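Local atomic coordinates of 4-alpha-glucanotransferase (Corynebacterium glutamicum, PDB entry 5B68), a protein that belongs to the amylomaltase, or disproportionating enzyme, family and joins a TIM-barrel domain to an N-terminal beta sandwich. Residues Ala213-Ile218 with Gly382-Leu387; Pro234-Thr239 with Asp424-Pro429; Asn244-Arg249 with Asp288-Lys293; Asp652-Lys657 with Ile675-Ser680. All blocks are in the same frame, centred on the assembly; numbering follows the deposited sequence.

Contact 1: Ala213-Ile218 with Gly382-Leu387; sequences ADFLLI and GIMADL
Leu216 and Leu217 run beside Ile383 and Met384 in adjacent parallel strands, 215-218 and 382-387, whose axes approach to 4.4 Å at an angle of 25°. Leu216 uses both of its backbone groups on the partner strand: its N donates to Gly382 O (2.9 Å) and its O accepts from Met384 N (2.9 Å). Further bonds, Gly382 N to Asp214 O and Ile218 N to Met384 O, continue the pairing before and after it.

Met384 carries the side-chain contact on the face it shares with Phe215 and Leu217. Its CG is anti to the backbone N (chi1 169°) and the chain stays extended to SD, then turns at chi3 (-62°). That turn sets CE over one face of the Phe215 ring, offset toward the rim, with CE 4.0 Å from Phe215 CD1. The methyl makes a CH-pi contact while SD lies oblique to the ring, together a Met-aromatic pair. Leu217 CD1 meets the chain nearer its root, 3.7 Å from Met384 CG. On the opposite face, the outward one since helix 198-209 covers Leu216, Leu216 CD2 touches Ile383 CD1 (4.2 Å); the Phe215, Leu217 and Met384 face is then consistent with the barrel interior.

Farther along, the chemistry turns polar. A water donates to Ile218 O and to Asp386 OD2 (2.6 Å from OD2), and that same carboxylate oxygen is hydrogen-bonded to Tyr235 OH. The contact therefore joins an apolar middle to a hydrated, acidic C-terminal strand end, the end at which TIM barrels carry their active sites.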
# COMPACT_ATOMS: atom_id res chain seq x y z
N ALA A 213 -12.15 20.14 -2.01
CA ALA A 213 -11.26 19.01 -2.02
C ALA A 213 -11.07 18.50 -3.44
O ALA A 213 -12.05 18.32 -4.15
CB ALA A 213 -11.85 17.91 -1.15
N ASP A 214 -9.82 18.19 -3.81
CA ASP A 214 -9.50 17.60 -5.12
C ASP A 214 -9.21 16.08 -5.06
O ASP A 214 -9.15 15.44 -6.15
CB ASP A 214 -8.36 18.34 -5.80
CG ASP A 214 -8.86 19.51 -6.66
OD1 ASP A 214 -9.82 19.28 -7.41
OD2 ASP A 214 -8.36 20.66 -6.49
N PHE A 215 -9.09 15.52 -3.87
CA PHE A 215 -8.99 14.09 -3.72
C PHE A 215 -9.62 13.63 -2.43
O PHE A 215 -9.78 14.40 -1.52
CB PHE A 215 -7.54 13.64 -3.81
CG PHE A 215 -6.67 14.16 -2.72
CD1 PHE A 215 -6.55 13.47 -1.55
CD2 PHE A 215 -5.95 15.31 -2.88
CE1 PHE A 215 -5.75 13.93 -0.54
CE2 PHE A 215 -5.15 15.78 -1.87
CZ PHE A 215 -5.05 15.09 -0.71
N LEU A 216 -9.98 12.36 -2.39
CA LEU A 216 -10.39 11.70 -1.18
C LEU A 216 -9.48 10.47 -0.97
O LEU A 216 -9.59 9.47 -1.67
CB LEU A 216 -11.85 11.27 -1.26
CG LEU A 216 -12.37 10.56 -0.03
CD1 LEU A 216 -12.45 11.50 1.16
CD2 LEU A 216 -13.72 9.98 -0.36
N LEU A 217 -8.56 10.62 -0.03
CA LEU A 217 -7.62 9.53 0.33
C LEU A 217 -8.32 8.65 1.28
O LEU A 217 -8.88 9.11 2.30
CB LEU A 217 -6.33 10.11 0.95
CG LEU A 217 -5.33 9.23 1.64
CD1 LEU A 217 -4.76 8.20 0.66
CD2 LEU A 217 -4.14 9.99 2.18
N ILE A 218 -8.25 7.36 1.02
CA ILE A 218 -8.85 6.36 1.85
C ILE A 218 -7.86 5.27 2.32
O ILE A 218 -6.69 5.22 1.95
CB ILE A 218 -10.10 5.74 1.19
CG1 ILE A 218 -9.72 5.01 -0.12
CG2 ILE A 218 -11.14 6.82 0.94
CD1 ILE A 218 -10.81 4.20 -0.72
N GLY A 382 -9.60 12.79 -7.57
CA GLY A 382 -10.56 11.76 -7.22
C GLY A 382 -10.15 10.91 -6.04
O GLY A 382 -9.54 11.38 -5.12
N ILE A 383 -10.57 9.66 -6.05
CA ILE A 383 -10.17 8.75 -5.00
C ILE A 383 -8.67 8.55 -5.08
O ILE A 383 -8.14 8.33 -6.15
CB ILE A 383 -10.86 7.39 -5.16
CG1 ILE A 383 -12.38 7.57 -5.27
CG2 ILE A 383 -10.49 6.48 -4.00
CD1 ILE A 383 -12.96 8.49 -4.24
N MET A 384 -8.02 8.60 -3.93
CA MET A 384 -6.63 8.22 -3.83
C MET A 384 -6.59 6.97 -2.97
O MET A 384 -6.97 6.96 -1.83
CB MET A 384 -5.81 9.38 -3.27
CG MET A 384 -4.39 9.07 -2.87
SD MET A 384 -3.59 10.52 -2.14
CE MET A 384 -3.69 11.58 -3.58
N ALA A 385 -6.14 5.89 -3.57
CA ALA A 385 -6.03 4.62 -2.92
C ALA A 385 -4.76 4.52 -2.07
O ALA A 385 -3.80 5.31 -2.22
CB ALA A 385 -6.09 3.54 -4.03
N ASP A 386 -4.76 3.60 -1.12
CA ASP A 386 -3.62 3.33 -0.24
C ASP A 386 -3.21 1.86 -0.44
O ASP A 386 -4.07 1.00 -0.39
CB ASP A 386 -4.01 3.59 1.22
CG ASP A 386 -2.84 3.56 2.21
OD1 ASP A 386 -1.73 3.08 1.96
OD2 ASP A 386 -3.07 3.95 3.34
N LEU A 387 -1.92 1.61 -0.60
CA LEU A 387 -1.36 0.24 -0.85
C LEU A 387 -0.68 -0.21 0.40
O LEU A 387 0.32 0.38 0.82
CB LEU A 387 -0.37 0.30 -1.99
CG LEU A 387 0.38 -1.00 -2.41
CD1 LEU A 387 -0.60 -2.12 -2.76
CD2 LEU A 387 1.33 -0.64 -3.53
O HOH W 1 -4.69 6.01 3.72

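Contact 2: Pro234-Thr239 with Asp424-Pro429; sequences PYLPTT and DWSQPP
Leu236 overlaps the turn at Trp425-Gln427 with its CD1 methyl, which lies 3.8 Å from Ser426 OG, 3.9 Å from Trp425 O and 3.9 Å from Gln427 CG. Its CG is anti to the backbone N (chi1 -158°), and from there both branches meet the serine: CD2 is also 3.9 Å from Ser426 OG. In Gln427, chi2 (141°) bends CD off the extended path; the amide beyond it has NE2 3.9 Å from Tyr235 O, a van der Waals approach.

Ser426 bonds within its own loop. Its OG turns back to Trp425 O, although the modelled separation is so short that the detail of this bond is doubtful, and its N makes a weak bond to Asp424 OD1, which also meets Ser410. The side chain of Tyr235 comes within about 3 Å of a bound BTB molecule, probably from the crystallisation liquor.

With 118 Å² buried in total, this is a methyl contact between the loop after barrel strand 215-218 and the loop after strand 423-424. The directional bonds lie outside it: backbone hydrogen bonds pair Trp425 and Gln427 with Val411, Ser426 O bonds Arg473, and Tyr235 is held by Asp386.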
# COMPACT_ATOMS: atom_id res chain seq x y z
N PRO A 234 -6.96 -2.91 7.70
CA PRO A 234 -6.77 -2.86 6.27
C PRO A 234 -5.33 -3.18 5.83
O PRO A 234 -5.10 -3.34 4.63
CB PRO A 234 -7.09 -1.42 5.92
CG PRO A 234 -7.87 -0.89 7.05
CD PRO A 234 -7.38 -1.61 8.25
N TYR A 235 -4.40 -3.25 6.78
CA TYR A 235 -3.00 -3.37 6.49
C TYR A 235 -2.54 -4.83 6.63
O TYR A 235 -1.38 -5.13 6.46
CB TYR A 235 -2.14 -2.39 7.34
CG TYR A 235 -2.34 -0.92 6.94
CD1 TYR A 235 -1.63 -0.37 5.88
CD2 TYR A 235 -3.29 -0.08 7.61
CE1 TYR A 235 -1.84 0.95 5.45
CE2 TYR A 235 -3.51 1.22 7.20
CZ TYR A 235 -2.78 1.75 6.15
OH TYR A 235 -2.96 3.07 5.77
N LEU A 236 -3.45 -5.77 6.85
CA LEU A 236 -3.06 -7.20 6.74
C LEU A 236 -4.08 -7.95 5.92
O LEU A 236 -4.78 -8.83 6.43
CB LEU A 236 -2.83 -7.82 8.12
CG LEU A 236 -1.94 -9.07 8.12
CD1 LEU A 236 -0.53 -8.77 7.61
CD2 LEU A 236 -1.85 -9.60 9.53
N PRO A 237 -4.15 -7.61 4.64
CA PRO A 237 -5.14 -8.23 3.75
C PRO A 237 -4.63 -9.57 3.26
O PRO A 237 -3.49 -9.94 3.55
CB PRO A 237 -5.20 -7.25 2.59
CG PRO A 237 -3.76 -6.78 2.49
CD PRO A 237 -3.37 -6.57 3.92
N THR A 238 -5.47 -10.27 2.54
CA THR A 238 -5.13 -11.63 1.99
C THR A 238 -4.47 -11.51 0.62
O THR A 238 -3.76 -12.43 0.18
CB THR A 238 -6.39 -12.56 1.97
OG1 THR A 238 -5.99 -13.95 2.13
CG2 THR A 238 -7.18 -12.40 0.76
N THR A 239 -4.62 -10.36 -0.02
CA THR A 239 -4.05 -10.11 -1.34
C THR A 239 -3.86 -8.60 -1.35
O THR A 239 -4.54 -7.88 -0.57
CB THR A 239 -5.01 -10.56 -2.47
OG1 THR A 239 -4.52 -10.24 -3.78
CG2 THR A 239 -6.49 -9.98 -2.34
N ASP A 424 7.47 -7.05 14.15
CA ASP A 424 7.26 -8.07 13.14
C ASP A 424 5.87 -7.83 12.58
O ASP A 424 4.92 -7.93 13.29
CB ASP A 424 7.30 -9.45 13.79
CG ASP A 424 7.12 -10.58 12.80
OD1 ASP A 424 7.13 -10.34 11.59
OD2 ASP A 424 6.98 -11.73 13.25
N TRP A 425 5.77 -7.51 11.29
CA TRP A 425 4.49 -7.25 10.66
C TRP A 425 3.86 -8.52 10.09
O TRP A 425 2.72 -8.52 9.71
CB TRP A 425 4.63 -6.21 9.55
CG TRP A 425 5.19 -4.94 10.02
CD1 TRP A 425 5.18 -4.47 11.27
CD2 TRP A 425 5.86 -3.95 9.23
NE1 TRP A 425 5.79 -3.27 11.34
CE2 TRP A 425 6.22 -2.92 10.09
CE3 TRP A 425 6.19 -3.85 7.89
CZ2 TRP A 425 6.89 -1.79 9.66
CZ3 TRP A 425 6.86 -2.72 7.46
CH2 TRP A 425 7.21 -1.72 8.34
N SER A 426 4.66 -9.56 10.03
CA SER A 426 4.26 -10.92 9.70
C SER A 426 4.14 -11.25 8.21
O SER A 426 3.90 -12.36 7.84
CB SER A 426 2.96 -11.27 10.42
OG SER A 426 1.86 -10.86 9.67
N GLN A 427 4.36 -10.27 7.36
CA GLN A 427 4.16 -10.47 5.93
C GLN A 427 5.29 -11.26 5.28
O GLN A 427 6.42 -11.07 5.63
CB GLN A 427 4.02 -9.12 5.26
CG GLN A 427 2.92 -8.27 5.87
CD GLN A 427 3.30 -6.83 5.95
OE1 GLN A 427 4.41 -6.46 5.61
NE2 GLN A 427 2.38 -5.99 6.36
N PRO A 428 4.98 -12.10 4.29
CA PRO A 428 6.08 -12.71 3.53
C PRO A 428 6.62 -11.75 2.48
O PRO A 428 5.84 -11.15 1.75
CB PRO A 428 5.41 -13.94 2.91
CG PRO A 428 4.00 -13.55 2.69
CD PRO A 428 3.68 -12.60 3.84
N PRO A 429 7.94 -11.58 2.39
CA PRO A 429 8.42 -10.61 1.41
C PRO A 429 8.44 -11.18 0.02
O PRO A 429 8.55 -12.37 -0.17
CB PRO A 429 9.82 -10.32 1.88
CG PRO A 429 10.27 -11.57 2.57
CD PRO A 429 9.03 -12.09 3.23

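Contact 3: Asn244-Arg249 with Asp288-Lys293; sequences NPIYIR and DVYAAK
Lys293 and Tyr290, on one side of helix 286-301, grip the short 3-10 segment 245-247 and the residue after it. The lysine chain is extended beyond CG and brings NZ to two backbone acceptors, Ile246 O at 3.0 Å and Ile248 O at 2.7 Å; the ammonium stands above the carbonyl plane of the latter (37° out of it). Ile246 crosses Tyr290 at about a right angle, with CB over one ring face and CG1 3.7 Å from CD1 of the tyrosine. Near the phenol end, Pro245 CD lies 3.7 Å from Tyr290 OH.

In the next shell Glu225 O is the hydrogen-bond partner of Tyr290 OH, and a water 3.0 Å from the same hydroxyl also donates, weakly, to Asn244 OD1. Asn244 OD1 in turn accepts from Ile246 N (3.0 Å), fixing the start of the turn, and Ile248 N bonds to Pro245 O (3.1 Å). Beyond it Arg249 pairs with Asp197 and Asp200, and helix 349-376 covers Pro245 and Ile248.

Two carbonyls would probably stabilise the buried lysine charge. The arrangement is an Asx turn leading into a 3-10 turn, in the long connection between barrel strands 215-218 and 382-387, where the loop after the first strand is seated on helix 286-301 of the same connection.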
# COMPACT_ATOMS: atom_id res chain seq x y z
N ASN A 244 -11.94 -5.99 -1.25
CA ASN A 244 -12.75 -6.60 -0.17
C ASN A 244 -14.24 -6.43 -0.54
O ASN A 244 -14.75 -5.34 -0.59
CB ASN A 244 -12.45 -5.91 1.16
CG ASN A 244 -12.96 -6.68 2.34
OD1 ASN A 244 -13.91 -7.43 2.19
ND2 ASN A 244 -12.34 -6.52 3.49
N PRO A 245 -14.96 -7.54 -0.82
CA PRO A 245 -16.38 -7.45 -1.08
C PRO A 245 -17.26 -6.98 0.08
O PRO A 245 -18.40 -6.68 -0.20
CB PRO A 245 -16.76 -8.90 -1.55
CG PRO A 245 -15.44 -9.56 -1.81
CD PRO A 245 -14.51 -8.95 -0.79
N ILE A 246 -16.73 -6.82 1.29
CA ILE A 246 -17.49 -6.24 2.40
C ILE A 246 -18.04 -4.86 2.13
O ILE A 246 -19.04 -4.44 2.76
CB ILE A 246 -16.71 -6.24 3.66
CG1 ILE A 246 -17.67 -6.30 4.88
CG2 ILE A 246 -15.68 -5.10 3.78
CD1 ILE A 246 -16.90 -6.37 6.17
N TYR A 247 -17.41 -4.18 1.17
CA TYR A 247 -17.77 -2.83 0.79
C TYR A 247 -18.88 -2.72 -0.27
O TYR A 247 -19.32 -1.64 -0.55
CB TYR A 247 -16.53 -2.07 0.31
CG TYR A 247 -15.47 -1.82 1.36
CD1 TYR A 247 -15.70 -0.97 2.42
CD2 TYR A 247 -14.23 -2.42 1.27
CE1 TYR A 247 -14.74 -0.73 3.37
CE2 TYR A 247 -13.28 -2.18 2.21
CZ TYR A 247 -13.53 -1.34 3.26
OH TYR A 247 -12.56 -1.12 4.17
N ILE A 248 -19.31 -3.83 -0.85
CA ILE A 248 -20.36 -3.80 -1.79
C ILE A 248 -21.65 -3.30 -1.13
O ILE A 248 -22.00 -3.77 -0.01
CB ILE A 248 -20.62 -5.19 -2.35
CG1 ILE A 248 -19.42 -5.67 -3.22
CG2 ILE A 248 -21.87 -5.18 -3.18
CD1 ILE A 248 -19.55 -7.14 -3.60
N ARG A 249 -22.34 -2.37 -1.78
CA ARG A 249 -23.69 -2.03 -1.36
C ARG A 249 -24.61 -2.85 -2.20
O ARG A 249 -24.76 -2.63 -3.38
CB ARG A 249 -24.04 -0.57 -1.58
CG ARG A 249 -25.50 -0.31 -1.24
CD ARG A 249 -25.84 1.14 -1.02
NE ARG A 249 -25.20 1.73 0.14
CZ ARG A 249 -25.47 2.95 0.56
NH1 ARG A 249 -26.38 3.65 -0.08
NH2 ARG A 249 -24.85 3.47 1.59
N ASP A 288 -20.69 -9.80 11.41
CA ASP A 288 -22.13 -10.05 11.08
C ASP A 288 -22.62 -9.28 9.87
O ASP A 288 -23.42 -9.77 9.09
CB ASP A 288 -23.08 -9.91 12.30
CG ASP A 288 -22.94 -8.59 13.02
OD1 ASP A 288 -22.19 -7.70 12.61
OD2 ASP A 288 -23.60 -8.46 14.07
N VAL A 289 -22.09 -8.09 9.67
CA VAL A 289 -22.37 -7.34 8.41
C VAL A 289 -21.92 -8.14 7.16
O VAL A 289 -22.68 -8.29 6.19
CB VAL A 289 -21.71 -5.93 8.37
CG1 VAL A 289 -22.02 -5.24 7.04
CG2 VAL A 289 -22.25 -5.05 9.53
N TYR A 290 -20.74 -8.73 7.26
CA TYR A 290 -20.16 -9.42 6.08
C TYR A 290 -20.98 -10.69 5.77
O TYR A 290 -21.39 -10.92 4.63
CB TYR A 290 -18.71 -9.78 6.37
CG TYR A 290 -17.86 -10.16 5.17
CD1 TYR A 290 -18.23 -9.85 3.87
CD2 TYR A 290 -16.67 -10.86 5.38
CE1 TYR A 290 -17.39 -10.21 2.78
CE2 TYR A 290 -15.83 -11.18 4.31
CZ TYR A 290 -16.21 -10.87 3.02
OH TYR A 290 -15.33 -11.21 1.99
N ALA A 291 -21.22 -11.44 6.83
CA ALA A 291 -22.03 -12.66 6.71
C ALA A 291 -23.38 -12.36 6.10
O ALA A 291 -23.83 -13.07 5.22
CB ALA A 291 -22.17 -13.37 8.06
N ALA A 292 -24.01 -11.28 6.53
CA ALA A 292 -25.30 -10.91 5.97
C ALA A 292 -25.25 -10.45 4.50
O ALA A 292 -26.07 -10.84 3.66
CB ALA A 292 -25.94 -9.85 6.86
N LYS A 293 -24.25 -9.61 4.15
CA LYS A 293 -24.08 -9.28 2.76
C LYS A 293 -23.83 -10.53 1.88
O LYS A 293 -24.36 -10.62 0.80
CB LYS A 293 -22.94 -8.27 2.59
CG LYS A 293 -23.32 -6.85 3.10
CD LYS A 293 -22.28 -5.80 2.70
CE LYS A 293 -22.64 -4.40 3.29
NZ LYS A 293 -21.81 -3.35 2.65
O HOH W 2 -12.60 -9.94 2.26

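Contact 4: Asp652-Lys657 with Ile675-Ser680; sequences DMVGEK and IPLCDS
Glu656 reaches across to segment 675-680 and receives Cys678 N on OE2 at 2.8 Å. Its CG is anti to the backbone N (chi1 177°), and the chain then bends at chi2 (70°), which swings CD back toward the opposing backbone. The donor comes from above the carboxylate plane, 46° out of it. The carboxylate also packs on the Cys678 peptide, with Glu656 CD 3.3 Å from Cys678 O. OE2 is 3.2 Å from Pro676 O as well, an approach of two acceptors.

A water on OE1 (2.7 Å) accepts from Lys657 N and donates to Asp679 O, so it spans both segments. Two more waters probably bridge the carboxylate to Pro676 O and Ile675 O, though neighbouring acceptors outnumber their protons. OE1 also accepts from the backbone N of Arg658.

Ser680 holds OG beside its backbone N, anti to the carbonyl carbon, and donates from there to Gly655 O at 2.7 Å. Gly655, the first residue to leave the helix, with positive phi, has no side chain, and Ser680 OG packs 3.4 Å from its CA. Val654 places CG2 in the crowded position between N and the carbonyl carbon, from which it meets Leu677 CD1 at 3.8 Å, the two side chains crossing obliquely.

The glutamate thus serves as a buried acceptor for backbone N-H groups and waters just past helix 650-654. The carbonyls around it would tend to raise its proton affinity, while the N-H donors and waters would offset this.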
# COMPACT_ATOMS: atom_id res chain seq x y z
N ASP A 652 -10.94 15.47 11.76
CA ASP A 652 -10.67 16.83 12.26
C ASP A 652 -11.74 17.83 11.84
O ASP A 652 -11.85 18.89 12.46
CB ASP A 652 -9.30 17.34 11.78
CG ASP A 652 -8.16 16.70 12.53
OD1 ASP A 652 -8.46 15.97 13.48
OD2 ASP A 652 -7.00 16.97 12.21
N MET A 653 -12.55 17.50 10.83
CA MET A 653 -13.63 18.35 10.38
C MET A 653 -14.86 18.23 11.27
O MET A 653 -15.74 19.09 11.21
CB MET A 653 -13.96 18.10 8.89
CG MET A 653 -12.78 18.20 7.99
SD MET A 653 -13.17 17.95 6.25
CE MET A 653 -13.39 19.64 5.65
N VAL A 654 -14.96 17.17 12.10
CA VAL A 654 -16.15 16.98 12.90
C VAL A 654 -15.87 16.96 14.41
O VAL A 654 -16.79 16.77 15.18
CB VAL A 654 -16.88 15.67 12.49
CG1 VAL A 654 -17.23 15.70 11.04
CG2 VAL A 654 -16.00 14.48 12.78
N GLY A 655 -14.61 17.14 14.82
CA GLY A 655 -14.21 17.20 16.21
C GLY A 655 -13.98 15.87 16.88
O GLY A 655 -14.02 15.79 18.08
N GLU A 656 -13.82 14.80 16.09
CA GLU A 656 -13.51 13.43 16.64
C GLU A 656 -12.34 13.49 17.64
O GLU A 656 -11.28 14.07 17.34
CB GLU A 656 -13.16 12.53 15.41
CG GLU A 656 -12.74 11.14 15.68
CD GLU A 656 -13.87 10.29 16.17
OE1 GLU A 656 -14.01 10.24 17.43
OE2 GLU A 656 -14.63 9.66 15.36
N LYS A 657 -12.52 12.86 18.78
CA LYS A 657 -11.40 12.71 19.74
C LYS A 657 -10.77 11.30 19.79
O LYS A 657 -9.66 11.18 20.33
CB LYS A 657 -11.84 13.14 21.15
CG LYS A 657 -11.96 14.65 21.25
CD LYS A 657 -12.59 15.15 22.54
CE LYS A 657 -12.72 16.67 22.46
NZ LYS A 657 -13.58 17.24 23.54
N ILE A 675 -13.48 2.20 14.90
CA ILE A 675 -14.02 3.38 15.56
C ILE A 675 -14.84 4.22 14.58
O ILE A 675 -14.27 4.85 13.72
CB ILE A 675 -12.87 4.26 16.11
CG1 ILE A 675 -11.94 3.45 17.03
CG2 ILE A 675 -13.40 5.50 16.80
CD1 ILE A 675 -12.60 2.86 18.25
N PRO A 676 -16.16 4.23 14.73
CA PRO A 676 -17.04 5.01 13.82
C PRO A 676 -16.86 6.52 13.96
O PRO A 676 -16.40 7.02 15.02
CB PRO A 676 -18.42 4.63 14.25
CG PRO A 676 -18.27 4.38 15.70
CD PRO A 676 -16.93 3.74 15.89
N LEU A 677 -17.13 7.25 12.89
CA LEU A 677 -16.88 8.71 12.87
C LEU A 677 -17.86 9.37 13.86
O LEU A 677 -19.08 9.23 13.71
CB LEU A 677 -17.12 9.25 11.44
CG LEU A 677 -16.80 10.76 11.24
CD1 LEU A 677 -15.32 11.02 11.38
CD2 LEU A 677 -17.38 11.25 9.89
N CYS A 678 -17.32 10.06 14.86
CA CYS A 678 -18.18 10.76 15.80
C CYS A 678 -17.65 12.14 16.08
O CYS A 678 -16.44 12.34 15.96
CB CYS A 678 -18.26 9.98 17.11
SG CYS A 678 -19.05 8.34 16.96
N ASP A 679 -18.56 13.05 16.52
CA ASP A 679 -18.17 14.46 16.85
C ASP A 679 -17.58 14.56 18.26
O ASP A 679 -17.35 13.52 18.86
CB ASP A 679 -19.34 15.43 16.65
CG ASP A 679 -20.56 15.11 17.56
OD1 ASP A 679 -20.38 14.42 18.63
OD2 ASP A 679 -21.69 15.47 17.13
N SER A 680 -17.26 15.76 18.74
CA SER A 680 -16.63 15.91 20.07
C SER A 680 -17.44 15.36 21.27
O SER A 680 -16.86 14.99 22.31
CB SER A 680 -16.30 17.37 20.28
OG SER A 680 -15.31 17.74 19.33
O HOH W 3 -15.81 7.84 17.63
O HOH W 4 -13.44 7.78 13.81
O HOH W 5 -15.02 11.74 19.45

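In the fold
From the N terminus, 213-218 comes first and pairs with 382-387, so contact 1 closes a loop of 163 residues between two neighbouring barrel strands. Contact 2 opens inside that loop at 234-239 and closes at 424-429, beyond it; the two therefore cross, and they touch through Asp386 and Tyr235. Contact 3 is nested inside both, joining 244-249 to helix 286-301 within the insertion after strand 215-218. Contact 4 follows in series, a short closure of 652-657 on 675-680 beyond barrel strand 645-649; its centre is about 19 Å from that of contact 1 and 28 Å from that of contact 2.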